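Long-range contacts in amino Transferase (Eubacterium rectale, PDB 3ELE), which probably transfers amino groups between amino acids and 2-oxo acids with the help of bound pyridoxal-5'-phosphate, as class I and II aminotransferases do: residues E355-V360 with E390-K395; I323-F328 with M336-L341; E20-G25 with D39-N44; P45-P50 with N307-N312. One frame throughout, in Å; residues are numbered along the deposited sequence.

Contact 1: residues E355-V360 with E390-K395; sequences EDVLIV and EKIYKK
A salt-bridge network of Glu-355, Lys-391 and Lys-395 joins the turn leading into strand 357-358 to the C-terminal helix 379-396. Glu-355 and Lys-395 reach toward each other tip to tip, and NZ of Lys-395 donates to OE2 of Glu-355 at 2.8 Å. The donor meets this oxygen on its anti side, 16° out of the carboxylate plane. The same ammonium group also pairs with Glu-354, so two successive acidic side chains share one positive charge.

Lys-391 behaves differently. Its chain, extended beyond CG, crosses Glu-355 at about a right angle, and its methylene CD lies 3.5 Å from OE1 of Glu-355. The ion pair between Lys-391 NZ and Glu-355 OE1 is long, at 3.8 Å, and probably adds only a diffuse attraction. A bend in the glutamate at chi2 (-54°) places CD where it can face both lysines.

Beneath the charges the contact turns apolar. Glu-355 and Ile-392 slide past each other in opposite directions, CG of the first 3.8 Å from CG1 of the second. The tip of Ile-392 continues inward, its CD1 packing 3.6 Å from CG2 of Val-357. Phe-348 and Tyr-325 also touch Ile-392.

Between Glu-355 and Val-357 stands Asp-356, paired through its carboxylate with Arg-28. The turn that carries Glu-355 is a Schellman motif ending helix 345-353, with Asp-356, at positive phi, as C-prime residue, Val-357 N bonded to Ala-352 O and Asp-356 N to Lys-353 O; the salt-bridge network is thus set on a helix C-cap.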
loop_
_atom_site.group_PDB
_atom_site.type_symbol
_atom_site.label_atom_id
_atom_site.label_comp_id
_atom_site.label_asym_id
_atom_site.label_seq_id
_atom_site.Cartn_x
_atom_site.Cartn_y
_atom_site.Cartn_z
ATOM N N GLU A 355 19.728 -2.154 34.450
ATOM C CA GLU A 355 20.945 -1.389 34.114
ATOM C C GLU A 355 20.780 -0.598 32.812
ATOM O O GLU A 355 21.774 -0.219 32.177
ATOM C CB GLU A 355 22.159 -2.337 34.001
ATOM C CG GLU A 355 22.350 -3.301 35.184
ATOM C CD GLU A 355 22.399 -2.599 36.532
ATOM O OE1 GLU A 355 22.971 -1.490 36.607
ATOM O OE2 GLU A 355 21.870 -3.164 37.517
ATOM N N ASP A 356 19.520 -0.344 32.438
ATOM C CA ASP A 356 19.140 0.410 31.241
ATOM C C ASP A 356 19.623 -0.155 29.899
ATOM O O ASP A 356 19.852 0.599 28.943
ATOM C CB ASP A 356 19.483 1.903 31.423
ATOM C CG ASP A 356 18.613 2.575 32.461
ATOM O OD1 ASP A 356 17.380 2.612 32.239
ATOM O OD2 ASP A 356 19.161 3.105 33.457
ATOM N N VAL A 357 19.718 -1.490 29.834
ATOM C CA VAL A 357 20.035 -2.216 28.614
ATOM C C VAL A 357 18.700 -2.737 28.111
ATOM O O VAL A 357 18.072 -3.578 28.769
ATOM C CB VAL A 357 21.043 -3.353 28.859
ATOM C CG1 VAL A 357 21.225 -4.199 27.595
ATOM C CG2 VAL A 357 22.397 -2.755 29.328
ATOM N N LEU A 358 18.279 -2.239 26.947
ATOM C CA LEU A 358 17.004 -2.561 26.354
ATOM C C LEU A 358 17.206 -3.581 25.219
ATOM O O LEU A 358 17.566 -3.243 24.097
ATOM C CB LEU A 358 16.280 -1.282 25.902
ATOM C CG LEU A 358 16.328 -0.092 26.883
ATOM C CD1 LEU A 358 15.491 1.065 26.367
ATOM C CD2 LEU A 358 15.863 -0.481 28.262
ATOM N N ILE A 359 17.028 -4.845 25.578
ATOM C CA ILE A 359 17.155 -5.986 24.663
ATOM C C ILE A 359 15.812 -6.653 24.612
ATOM O O ILE A 359 14.993 -6.447 25.497
ATOM C CB ILE A 359 18.314 -6.947 25.052
ATOM C CG1 ILE A 359 18.204 -7.454 26.508
ATOM C CG2 ILE A 359 19.592 -6.216 24.863
ATOM C CD1 ILE A 359 19.324 -8.361 26.947
ATOM N N VAL A 360 15.603 -7.475 23.590
ATOM C CA VAL A 360 14.303 -8.070 23.293
ATOM C C VAL A 360 14.338 -9.593 23.427
ATOM O O VAL A 360 15.172 -10.241 22.798
ATOM C CB VAL A 360 13.894 -7.679 21.829
ATOM C CG1 VAL A 360 12.594 -8.327 21.414
ATOM C CG2 VAL A 360 13.789 -6.139 21.680
ATOM N N GLU A 390 28.466 -6.059 31.683
ATOM C CA GLU A 390 29.314 -6.713 32.669
ATOM C C GLU A 390 28.588 -6.850 34.015
ATOM O O GLU A 390 28.684 -7.893 34.666
ATOM C CB GLU A 390 30.616 -5.904 32.835
ATOM C CG GLU A 390 31.682 -6.491 33.740
ATOM C CD GLU A 390 32.928 -5.599 33.817
ATOM O OE1 GLU A 390 32.809 -4.345 33.838
ATOM O OE2 GLU A 390 34.036 -6.161 33.880
ATOM N N LYS A 391 27.874 -5.794 34.423
ATOM C CA LYS A 391 27.116 -5.799 35.688
ATOM C C LYS A 391 25.930 -6.771 35.618
ATOM O O LYS A 391 25.657 -7.476 36.592
ATOM C CB LYS A 391 26.652 -4.386 36.052
ATOM C CG LYS A 391 26.046 -4.271 37.443
ATOM C CD LYS A 391 25.923 -2.818 37.871
ATOM C CE LYS A 391 25.217 -2.692 39.216
ATOM N NZ LYS A 391 25.151 -1.270 39.701
ATOM N N ILE A 392 25.245 -6.806 34.471
ATOM C CA ILE A 392 24.136 -7.758 34.247
ATOM C C ILE A 392 24.658 -9.206 34.411
ATOM O O ILE A 392 24.068 -9.992 35.148
ATOM C CB ILE A 392 23.473 -7.586 32.855
ATOM C CG1 ILE A 392 22.737 -6.246 32.751
ATOM C CG2 ILE A 392 22.483 -8.728 32.571
ATOM C CD1 ILE A 392 22.505 -5.814 31.304
ATOM N N TYR A 393 25.769 -9.505 33.740
ATOM C CA TYR A 393 26.443 -10.810 33.801
ATOM C C TYR A 393 26.749 -11.226 35.248
ATOM O O TYR A 393 26.453 -12.355 35.647
ATOM C CB TYR A 393 27.738 -10.773 32.985
ATOM C CG TYR A 393 28.305 -12.139 32.745
ATOM C CD1 TYR A 393 27.826 -12.918 31.688
ATOM C CD2 TYR A 393 29.301 -12.670 33.573
ATOM C CE1 TYR A 393 28.319 -14.175 31.446
ATOM C CE2 TYR A 393 29.812 -13.947 33.333
ATOM C CZ TYR A 393 29.299 -14.680 32.258
ATOM O OH TYR A 393 29.760 -15.923 31.982
ATOM N N LYS A 394 27.341 -10.290 35.999
ATOM C CA LYS A 394 27.630 -10.430 37.442
ATOM C C LYS A 394 26.426 -10.799 38.324
ATOM O O LYS A 394 26.625 -11.451 39.347
ATOM C CB LYS A 394 28.289 -9.164 38.038
ATOM C CG LYS A 394 29.806 -9.216 38.227
ATOM C CD LYS A 394 30.625 -9.004 36.969
ATOM C CE LYS A 394 32.119 -8.976 37.321
ATOM N NZ LYS A 394 32.989 -8.661 36.148
ATOM N N LYS A 395 25.217 -10.353 37.959
ATOM C CA LYS A 395 23.978 -10.705 38.701
ATOM C C LYS A 395 23.762 -12.220 38.757
ATOM O O LYS A 395 23.269 -12.735 39.755
ATOM C CB LYS A 395 22.711 -10.087 38.073
ATOM C CG LYS A 395 22.646 -8.547 38.016
ATOM C CD LYS A 395 21.402 -8.081 37.223
ATOM C CE LYS A 395 21.354 -6.562 37.034
ATOM N NZ LYS A 395 21.196 -5.806 38.294
#

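Contact 2: residues I323-F328 with M336-L341; sequences IGYHCF and MFVKAL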
loop_
_atom_site.group_PDB
_atom_site.type_symbol
_atom_site.label_atom_id
_atom_site.label_comp_id
_atom_site.label_asym_id
_atom_site.label_seq_id
_atom_site.Cartn_x
_atom_site.Cartn_y
_atom_site.Cartn_z
ATOM N N ILE A 323 33.128 -10.780 27.984
ATOM C CA ILE A 323 32.453 -10.780 29.310
ATOM C C ILE A 323 32.043 -12.194 29.752
ATOM O O ILE A 323 32.143 -12.518 30.948
ATOM C CB ILE A 323 31.212 -9.828 29.336
ATOM C CG1 ILE A 323 31.673 -8.365 29.323
ATOM C CG2 ILE A 323 30.362 -10.035 30.593
ATOM C CD1 ILE A 323 30.526 -7.373 29.068
ATOM N N GLY A 324 31.634 -13.019 28.783
ATOM C CA GLY A 324 31.190 -14.396 29.018
ATOM C C GLY A 324 29.868 -14.798 28.387
ATOM O O GLY A 324 29.445 -15.928 28.573
ATOM N N TYR A 325 29.207 -13.882 27.657
ATOM C CA TYR A 325 27.945 -14.169 26.979
ATOM C C TYR A 325 28.176 -15.069 25.782
ATOM O O TYR A 325 29.234 -15.005 25.158
ATOM C CB TYR A 325 27.268 -12.881 26.483
ATOM C CG TYR A 325 26.754 -11.964 27.564
ATOM C CD1 TYR A 325 25.471 -12.136 28.093
ATOM C CD2 TYR A 325 27.529 -10.901 28.046
ATOM C CE1 TYR A 325 24.963 -11.275 29.077
ATOM C CE2 TYR A 325 27.041 -10.044 29.035
ATOM C CZ TYR A 325 25.753 -10.233 29.538
ATOM O OH TYR A 325 25.258 -9.397 30.512
ATOM N N HIS A 326 27.198 -15.920 25.481
ATOM C CA HIS A 326 27.264 -16.757 24.272
ATOM C C HIS A 326 26.444 -16.081 23.174
ATOM O O HIS A 326 25.207 -16.081 23.231
ATOM C CB HIS A 326 26.781 -18.199 24.460
ATOM C CG HIS A 326 26.708 -18.949 23.163
ATOM N ND1 HIS A 326 27.820 -19.491 22.557
ATOM C CD2 HIS A 326 25.679 -19.137 22.298
ATOM C CE1 HIS A 326 27.468 -20.037 21.407
ATOM N NE2 HIS A 326 26.177 -19.827 21.219
ATOM N N CYS A 327 27.153 -15.542 22.178
ATOM C CA CYS A 327 26.563 -14.895 21.014
ATOM C C CYS A 327 26.759 -15.776 19.784
ATOM O O CYS A 327 27.823 -16.371 19.592
ATOM C CB CYS A 327 27.259 -13.567 20.715
ATOM S SG CYS A 327 27.485 -12.418 22.084
ATOM N N PHE A 328 25.731 -15.857 18.952
ATOM C CA PHE A 328 25.835 -16.497 17.634
ATOM C C PHE A 328 26.423 -15.392 16.742
ATOM O O PHE A 328 25.834 -14.300 16.662
ATOM C CB PHE A 328 24.454 -16.973 17.157
ATOM C CG PHE A 328 24.394 -17.337 15.699
ATOM C CD1 PHE A 328 25.200 -18.355 15.186
ATOM C CD2 PHE A 328 23.509 -16.678 14.836
ATOM C CE1 PHE A 328 25.140 -18.696 13.824
ATOM C CE2 PHE A 328 23.441 -17.014 13.478
ATOM C CZ PHE A 328 24.258 -18.024 12.974
HETATM N N MSE A 336 21.937 -9.207 16.592
HETATM C CA MSE A 336 22.750 -10.244 17.201
HETATM C C MSE A 336 21.869 -11.094 18.122
HETATM O O MSE A 336 21.120 -10.556 18.956
HETATM C CB MSE A 336 23.934 -9.672 17.939
HETATM C CG MSE A 336 24.933 -10.762 18.362
HETATM SE SE MSE A 336 26.567 -10.023 18.850
HETATM C CE MSE A 336 27.105 -9.418 17.132
ATOM N N PHE A 337 21.996 -12.411 17.973
ATOM C CA PHE A 337 21.219 -13.393 18.730
ATOM C C PHE A 337 22.149 -13.904 19.842
ATOM O O PHE A 337 23.177 -14.542 19.562
ATOM C CB PHE A 337 20.733 -14.498 17.772
ATOM C CG PHE A 337 19.351 -14.990 18.063
ATOM C CD1 PHE A 337 18.277 -14.112 18.032
ATOM C CD2 PHE A 337 19.099 -16.346 18.305
ATOM C CE1 PHE A 337 16.995 -14.550 18.307
ATOM C CE2 PHE A 337 17.810 -16.795 18.548
ATOM C CZ PHE A 337 16.757 -15.894 18.531
ATOM N N VAL A 338 21.797 -13.573 21.094
ATOM C CA VAL A 338 22.610 -13.872 22.288
ATOM C C VAL A 338 21.809 -14.765 23.235
ATOM O O VAL A 338 20.594 -14.546 23.436
ATOM C CB VAL A 338 23.007 -12.558 22.997
ATOM C CG1 VAL A 338 23.888 -12.797 24.249
ATOM C CG2 VAL A 338 23.727 -11.626 22.027
ATOM N N LYS A 339 22.464 -15.789 23.788
ATOM C CA LYS A 339 21.796 -16.666 24.733
ATOM C C LYS A 339 21.582 -15.944 26.077
ATOM O O LYS A 339 22.507 -15.314 26.599
ATOM C CB LYS A 339 22.526 -18.011 24.951
ATOM C CG LYS A 339 21.558 -18.930 25.697
ATOM C CD LYS A 339 21.749 -20.394 25.743
ATOM C CE LYS A 339 20.360 -21.030 26.176
ATOM N NZ LYS A 339 19.493 -20.193 27.159
ATOM N N ALA A 340 20.359 -16.033 26.614
ATOM C CA ALA A 340 20.033 -15.448 27.926
ATOM C C ALA A 340 20.798 -16.193 29.035
ATOM O O ALA A 340 21.148 -17.369 28.873
ATOM C CB ALA A 340 18.536 -15.516 28.193
ATOM N N LEU A 341 21.056 -15.510 30.147
ATOM C CA LEU A 341 21.793 -16.106 31.274
ATOM C C LEU A 341 20.940 -17.072 32.101
ATOM O O LEU A 341 21.467 -17.771 32.958
ATOM C CB LEU A 341 22.451 -15.028 32.125
ATOM C CG LEU A 341 23.384 -14.103 31.321
ATOM C CD1 LEU A 341 24.015 -13.100 32.234
ATOM C CD2 LEU A 341 24.464 -14.866 30.555
HETATM O O HOH W 1 24.967 -16.061 27.133
HETATM O O HOH W 2 23.465 -13.209 15.779
#
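His-326 and Lys-339 face each other across a beta hairpin, and backbone hydrogen bonds carry much of the contact. Lys-339 N donates to His-326 O at 2.8 Å with an N-H...O angle of 173°, and Phe-328 N donates to Phe-337 O at 2.9 Å. Two waters extend the pairing: one accepts from His-326 N and donates to Lys-339 O, the other accepts from Phe-337 N and donates to Phe-328 O.

Among the apolar contacts, Cys-327 and Val-338 form an antiparallel non-hydrogen-bonded pair and put their side chains on the same face of the sheet, SG of Cys-327 lying 3.8 Å from CG2 of Val-338. SE of Met-336, modelled as selenomethionine, sits 4.1 Å from Cys-327 CB. Beyond the paired strands, Leu-341 crosses Tyr-325 at about a right angle, its CD1 3.8 Å from CE1 of the ring and its CD2 close to CD1 of Tyr-325. An alanine in place of Leu-341 would probably open a gap beside CD1 and CE1 of Tyr-325 and leave the ring less firmly packed. Tyr-325 OH is bonded to Phe-389 O.

The chemistry implies a pairing held by backbone polarity and water, with Cys-327 and Met-336 packing toward helix 306-323 and Tyr-325 and Leu-341 toward helix 379-396.

Contact 3: residues E20-G25 with D39-N44; sequences ELFEYG and DFSIGN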
loop_
_atom_site.group_PDB
_atom_site.type_symbol
_atom_site.label_atom_id
_atom_site.label_comp_id
_atom_site.label_asym_id
_atom_site.label_seq_id
_atom_site.Cartn_x
_atom_site.Cartn_y
_atom_site.Cartn_z
ATOM N N GLU A 20 7.028 -0.365 22.868
ATOM C CA GLU A 20 6.900 0.072 24.272
ATOM C C GLU A 20 8.283 0.140 24.930
ATOM O O GLU A 20 8.536 1.009 25.747
ATOM C CB GLU A 20 6.007 -0.898 25.050
ATOM C CG GLU A 20 4.541 -0.960 24.536
ATOM C CD GLU A 20 3.570 -0.034 25.205
ATOM O OE1 GLU A 20 3.841 0.476 26.302
ATOM O OE2 GLU A 20 2.498 0.168 24.615
ATOM N N LEU A 21 9.153 -0.808 24.572
ATOM C CA LEU A 21 10.541 -0.821 25.055
ATOM C C LEU A 21 11.279 0.402 24.501
ATOM O O LEU A 21 11.973 1.085 25.256
ATOM C CB LEU A 21 11.242 -2.130 24.659
ATOM C CG LEU A 21 12.633 -2.399 25.222
ATOM C CD1 LEU A 21 12.572 -2.426 26.720
ATOM C CD2 LEU A 21 13.174 -3.721 24.675
ATOM N N PHE A 22 11.096 0.698 23.209
ATOM C CA PHE A 22 11.690 1.903 22.589
ATOM C C PHE A 22 11.249 3.210 23.277
ATOM O O PHE A 22 12.095 4.064 23.582
ATOM C CB PHE A 22 11.411 1.980 21.080
ATOM C CG PHE A 22 11.896 3.259 20.454
ATOM C CD1 PHE A 22 13.259 3.454 20.224
ATOM C CD2 PHE A 22 11.001 4.302 20.156
ATOM C CE1 PHE A 22 13.738 4.663 19.666
ATOM C CE2 PHE A 22 11.462 5.515 19.598
ATOM C CZ PHE A 22 12.840 5.696 19.356
ATOM N N GLU A 23 9.939 3.362 23.496
ATOM C CA GLU A 23 9.373 4.539 24.192
ATOM C C GLU A 23 9.798 4.587 25.660
ATOM O O GLU A 23 10.038 5.675 26.194
ATOM C CB GLU A 23 7.841 4.575 24.085
ATOM C CG GLU A 23 7.306 4.703 22.648
ATOM C CD GLU A 23 7.683 6.014 21.962
ATOM O OE1 GLU A 23 7.568 7.093 22.609
ATOM O OE2 GLU A 23 8.083 5.963 20.771
ATOM N N TYR A 24 9.878 3.420 26.315
ATOM C CA TYR A 24 10.430 3.326 27.682
ATOM C C TYR A 24 11.855 3.917 27.762
ATOM O O TYR A 24 12.178 4.621 28.728
ATOM C CB TYR A 24 10.406 1.873 28.191
ATOM C CG TYR A 24 11.102 1.646 29.513
ATOM C CD1 TYR A 24 10.464 1.949 30.713
ATOM C CD2 TYR A 24 12.402 1.112 29.567
ATOM C CE1 TYR A 24 11.095 1.742 31.946
ATOM C CE2 TYR A 24 13.051 0.902 30.795
ATOM C CZ TYR A 24 12.392 1.218 31.982
ATOM O OH TYR A 24 12.990 1.016 33.197
ATOM N N GLY A 25 12.690 3.638 26.755
ATOM C CA GLY A 25 14.058 4.190 26.691
ATOM C C GLY A 25 14.121 5.716 26.604
ATOM O O GLY A 25 15.019 6.334 27.186
ATOM N N ASP A 39 19.851 1.299 24.270
ATOM C CA ASP A 39 18.717 0.841 23.491
ATOM C C ASP A 39 19.116 0.051 22.254
ATOM O O ASP A 39 19.540 0.636 21.239
ATOM C CB ASP A 39 17.858 2.053 23.106
ATOM C CG ASP A 39 16.621 1.691 22.324
ATOM O OD1 ASP A 39 16.192 0.503 22.316
ATOM O OD2 ASP A 39 16.070 2.643 21.715
ATOM N N PHE A 40 18.938 -1.277 22.352
ATOM C CA PHE A 40 19.158 -2.207 21.254
ATOM C C PHE A 40 17.834 -2.836 20.797
ATOM O O PHE A 40 17.859 -3.922 20.219
ATOM C CB PHE A 40 20.105 -3.345 21.678
ATOM C CG PHE A 40 21.401 -2.889 22.280
ATOM C CD1 PHE A 40 22.512 -2.610 21.479
ATOM C CD2 PHE A 40 21.537 -2.805 23.659
ATOM C CE1 PHE A 40 23.717 -2.221 22.049
ATOM C CE2 PHE A 40 22.736 -2.404 24.238
ATOM C CZ PHE A 40 23.825 -2.118 23.432
ATOM N N SER A 41 16.696 -2.152 20.990
ATOM C CA SER A 41 15.364 -2.718 20.687
ATOM C C SER A 41 14.891 -2.668 19.214
ATOM O O SER A 41 14.996 -3.666 18.518
ATOM C CB SER A 41 14.297 -2.113 21.618
ATOM O OG SER A 41 14.094 -0.737 21.343
ATOM N N ILE A 42 14.372 -1.530 18.746
ATOM C CA ILE A 42 13.802 -1.429 17.378
ATOM C C ILE A 42 14.860 -1.527 16.258
ATOM O O ILE A 42 15.935 -0.935 16.363
ATOM C CB ILE A 42 12.866 -0.168 17.177
ATOM C CG1 ILE A 42 13.614 1.162 17.345
ATOM C CG2 ILE A 42 11.654 -0.235 18.146
ATOM C CD1 ILE A 42 12.703 2.403 17.167
ATOM N N GLY A 43 14.527 -2.284 15.208
ATOM C CA GLY A 43 15.414 -2.538 14.077
ATOM C C GLY A 43 15.327 -1.578 12.904
ATOM O O GLY A 43 15.109 -2.018 11.770
ATOM N N ASN A 44 15.545 -0.286 13.154
ATOM C CA ASN A 44 15.456 0.743 12.107
ATOM C C ASN A 44 16.793 1.022 11.445
ATOM O O ASN A 44 17.794 1.164 12.155
ATOM C CB ASN A 44 14.939 2.069 12.681
ATOM C CG ASN A 44 13.504 2.000 13.183
ATOM O OD1 ASN A 44 13.166 2.694 14.132
ATOM N ND2 ASN A 44 12.654 1.183 12.551
HETATM O O HOH W 3 14.738 4.378 23.328
#
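Phe-22 takes Ile-42, in the loop that follows strand 38-39, over one face of its ring and Asp-39, at the end of that strand, at its edge. Its CB is 3.7 Å from CG2 of Ile-42 and 3.8 Å from OG of Ser-41. CG stands anti to the backbone N (chi1 175°), and from there on the ring lies under the end of Ile-42. The methyl CD1 of Ile-42 forms a CH-pi contact, 3.5 Å from the centroid of the Phe-22 ring and 19° off its normal, displaced toward the rim. The rim atom CD1 of Phe-22 is met twice: by CD1 of Ile-42 at 3.3 Å over the face, and by OD2 of Asp-39 at 3.3 Å near the ring plane. CE1 meets the same two partners at slightly greater range, while CZ, the tip, has just the Ile-42 methyl near it among the atoms of segment 39-44.

The carboxylate that borders this ring is held by an Asx turn: OD1 of Asp-39 accepts from Ser-41 N, which approaches from above the carboxylate plane, and from Ser-41 OG at 2.6 Å through the syn lone pair. Two donors thus grip OD1, and they probably fix the rotation of the group, whose plane is 41° from that of the ring. A water donates both to OD2 of Asp-39 and to O of Phe-22, its oxygen 2.7 Å from each.

An alanine in place of Phe-22 would probably leave the Ile-42 methyl without its aromatic bed and OD2 of Asp-39 without its C-H neighbours. One residue earlier on helix 17-32, Leu-21 sets CD2 3.6 Å from CB of Ser-41, while the carbonyl oxygen of Ser-41 is bonded to Arg-372 and Ser-374.

Contact 4: residues P45-P50 with N307-N312; sequences PSIPAP and NAYKEN
The hydroxyl of Tyr-309 accepts a hydrogen bond from the backbone N of Ser-46, at 3.2 Å and with an N-H...O angle of 147°. This polar link ties helix 306-323 to the loop before helix 51-63. CA of Pro-45 adds a contact to the same oxygen at 3.6 Å, and OG of Ser-46 lies near the plane of the ring, 3.3 Å from its edge atom CE1.

Ile-47 takes one face of the ring. Its CG2 stands 4.1 Å from the Tyr-309 centroid and 20° off the normal, a CH-pi contact offset toward the rim. CD1, anti to CA about the CB-CG1 bond (chi2 -179°), comes 3.5 Å from CE2 of Tyr-309, so that the two ends of the isoleucine span the ring. CG2 is also 3.8 Å from CB of Ala-308, one residue earlier on the helix.

Ile-47 O is bonded to Ser-251 OG, the side chain of Pro-45 is about 7 Å from the bound pyridoxal-5'-phosphate, and Pro-48 and Ala-49 pack on the second subunit. The chemistry implies that a single buried aromatic ring, bonded once at its hydroxyl and covered on one face by a branched aliphatic chain, joins this loop to the helix near the cofactor.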
loop_
_atom_site.group_PDB
_atom_site.type_symbol
_atom_site.label_atom_id
_atom_site.label_comp_id
_atom_site.label_asym_id
_atom_site.label_seq_id
_atom_site.Cartn_x
_atom_site.Cartn_y
_atom_site.Cartn_z
ATOM N N PRO A 45 16.837 1.085 10.087
ATOM C CA PRO A 45 18.054 1.524 9.407
ATOM C C PRO A 45 18.644 2.799 10.037
ATOM O O PRO A 45 17.923 3.770 10.259
ATOM C CB PRO A 45 17.574 1.788 7.973
ATOM C CG PRO A 45 16.528 0.774 7.765
ATOM C CD PRO A 45 15.815 0.661 9.102
ATOM N N SER A 46 19.930 2.737 10.375
ATOM C CA SER A 46 20.644 3.825 11.018
ATOM C C SER A 46 21.717 4.515 10.162
ATOM O O SER A 46 22.241 5.543 10.596
ATOM C CB SER A 46 21.252 3.302 12.316
ATOM O OG SER A 46 22.087 2.200 12.059
ATOM N N ILE A 47 22.063 3.968 8.988
ATOM C CA ILE A 47 23.061 4.601 8.076
ATOM C C ILE A 47 22.291 5.413 7.018
ATOM O O ILE A 47 21.198 4.983 6.610
ATOM C CB ILE A 47 24.054 3.579 7.419
ATOM C CG1 ILE A 47 23.351 2.605 6.425
ATOM C CG2 ILE A 47 24.827 2.812 8.520
ATOM C CD1 ILE A 47 24.300 1.558 5.775
ATOM N N PRO A 48 22.820 6.592 6.599
ATOM C CA PRO A 48 22.111 7.364 5.583
ATOM C C PRO A 48 22.177 6.712 4.202
ATOM O O PRO A 48 23.113 5.951 3.910
ATOM C CB PRO A 48 22.864 8.693 5.573
ATOM C CG PRO A 48 24.202 8.343 5.957
ATOM C CD PRO A 48 24.053 7.288 7.008
ATOM N N ALA A 49 21.175 7.012 3.369
ATOM C CA ALA A 49 21.117 6.522 1.996
ATOM C C ALA A 49 22.383 6.988 1.263
ATOM O O ALA A 49 22.942 8.036 1.624
ATOM C CB ALA A 49 19.863 7.080 1.269
ATOM N N PRO A 50 22.843 6.234 0.244
ATOM C CA PRO A 50 23.981 6.729 -0.544
ATOM C C PRO A 50 23.562 8.024 -1.254
ATOM O O PRO A 50 22.377 8.187 -1.596
ATOM C CB PRO A 50 24.212 5.604 -1.570
ATOM C CG PRO A 50 22.917 4.951 -1.666
ATOM C CD PRO A 50 22.360 4.955 -0.299
ATOM N N ASN A 307 29.753 -1.274 5.810
ATOM C CA ASN A 307 30.862 -1.516 6.764
ATOM C C ASN A 307 30.660 -0.838 8.153
ATOM O O ASN A 307 31.291 -1.238 9.143
ATOM C CB ASN A 307 32.206 -1.110 6.147
ATOM C CG ASN A 307 33.389 -1.732 6.861
ATOM O OD1 ASN A 307 34.028 -1.083 7.686
ATOM N ND2 ASN A 307 33.655 -3.005 6.586
ATOM N N ALA A 308 29.798 0.185 8.217
ATOM C CA ALA A 308 29.405 0.802 9.494
ATOM C C ALA A 308 28.676 -0.231 10.373
ATOM O O ALA A 308 28.879 -0.269 11.588
ATOM C CB ALA A 308 28.516 2.015 9.274
ATOM N N TYR A 309 27.830 -1.058 9.749
ATOM C CA TYR A 309 27.129 -2.120 10.463
ATOM C C TYR A 309 28.059 -3.267 10.894
ATOM O O TYR A 309 27.850 -3.863 11.973
ATOM C CB TYR A 309 25.990 -2.712 9.612
ATOM C CG TYR A 309 24.795 -1.809 9.303
ATOM C CD1 TYR A 309 24.179 -1.049 10.305
ATOM C CD2 TYR A 309 24.195 -1.823 8.031
ATOM C CE1 TYR A 309 23.046 -0.271 10.038
ATOM C CE2 TYR A 309 23.032 -1.056 7.754
ATOM C CZ TYR A 309 22.468 -0.281 8.762
ATOM O OH TYR A 309 21.343 0.478 8.515
ATOM N N LYS A 310 29.021 -3.615 10.031
ATOM C CA LYS A 310 30.014 -4.680 10.316
ATOM C C LYS A 310 30.844 -4.289 11.529
ATOM O O LYS A 310 31.064 -5.118 12.401
ATOM C CB LYS A 310 30.964 -4.928 9.142
ATOM C CG LYS A 310 31.941 -6.130 9.305
ATOM C CD LYS A 310 33.196 -5.890 8.479
ATOM C CE LYS A 310 34.129 -7.091 8.448
ATOM N NZ LYS A 310 34.628 -7.576 9.792
ATOM N N GLU A 311 31.317 -3.045 11.553
ATOM C CA GLU A 311 32.105 -2.516 12.686
ATOM C C GLU A 311 31.339 -2.624 14.007
ATOM O O GLU A 311 31.917 -3.026 15.011
ATOM C CB GLU A 311 32.581 -1.086 12.425
ATOM C CG GLU A 311 33.718 -1.010 11.417
ATOM C CD GLU A 311 34.319 0.392 11.251
ATOM O OE1 GLU A 311 33.739 1.388 11.760
ATOM O OE2 GLU A 311 35.398 0.489 10.607
ATOM N N ASN A 312 30.041 -2.302 13.982
ATOM C CA ASN A 312 29.166 -2.469 15.161
ATOM C C ASN A 312 29.021 -3.939 15.573
ATOM O O ASN A 312 29.078 -4.228 16.763
ATOM C CB ASN A 312 27.771 -1.829 14.962
ATOM C CG ASN A 312 27.787 -0.289 15.068
ATOM O OD1 ASN A 312 28.825 0.342 15.264
ATOM N ND2 ASN A 312 26.614 0.308 14.923
#

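In the fold
Contact 4 is the buried one and lies nearest the chain's centre, whereas contacts 1, 2 and 3 are partly buried, contact 1 being the farthest out. Their chemistry differs: charges over an apolar pair at contact 1, backbone bonds, water and apolar side chains at contact 2, an aromatic ring beside a braced carboxylate at contact 3, a tyrosine and an isoleucine at contact 4. Contacts 1 and 2 meet where Tyr-325 packs beside Ile-392 of helix 379-396. Contacts 1 and 3 share the small parallel sheet, with a probable hydrogen bond from Phe-40 N to Leu-358 O. Contacts 3 and 4 use adjoining parts of one loop, and helix 306-323 of contact 4 leads into strand 327-328 of contact 2.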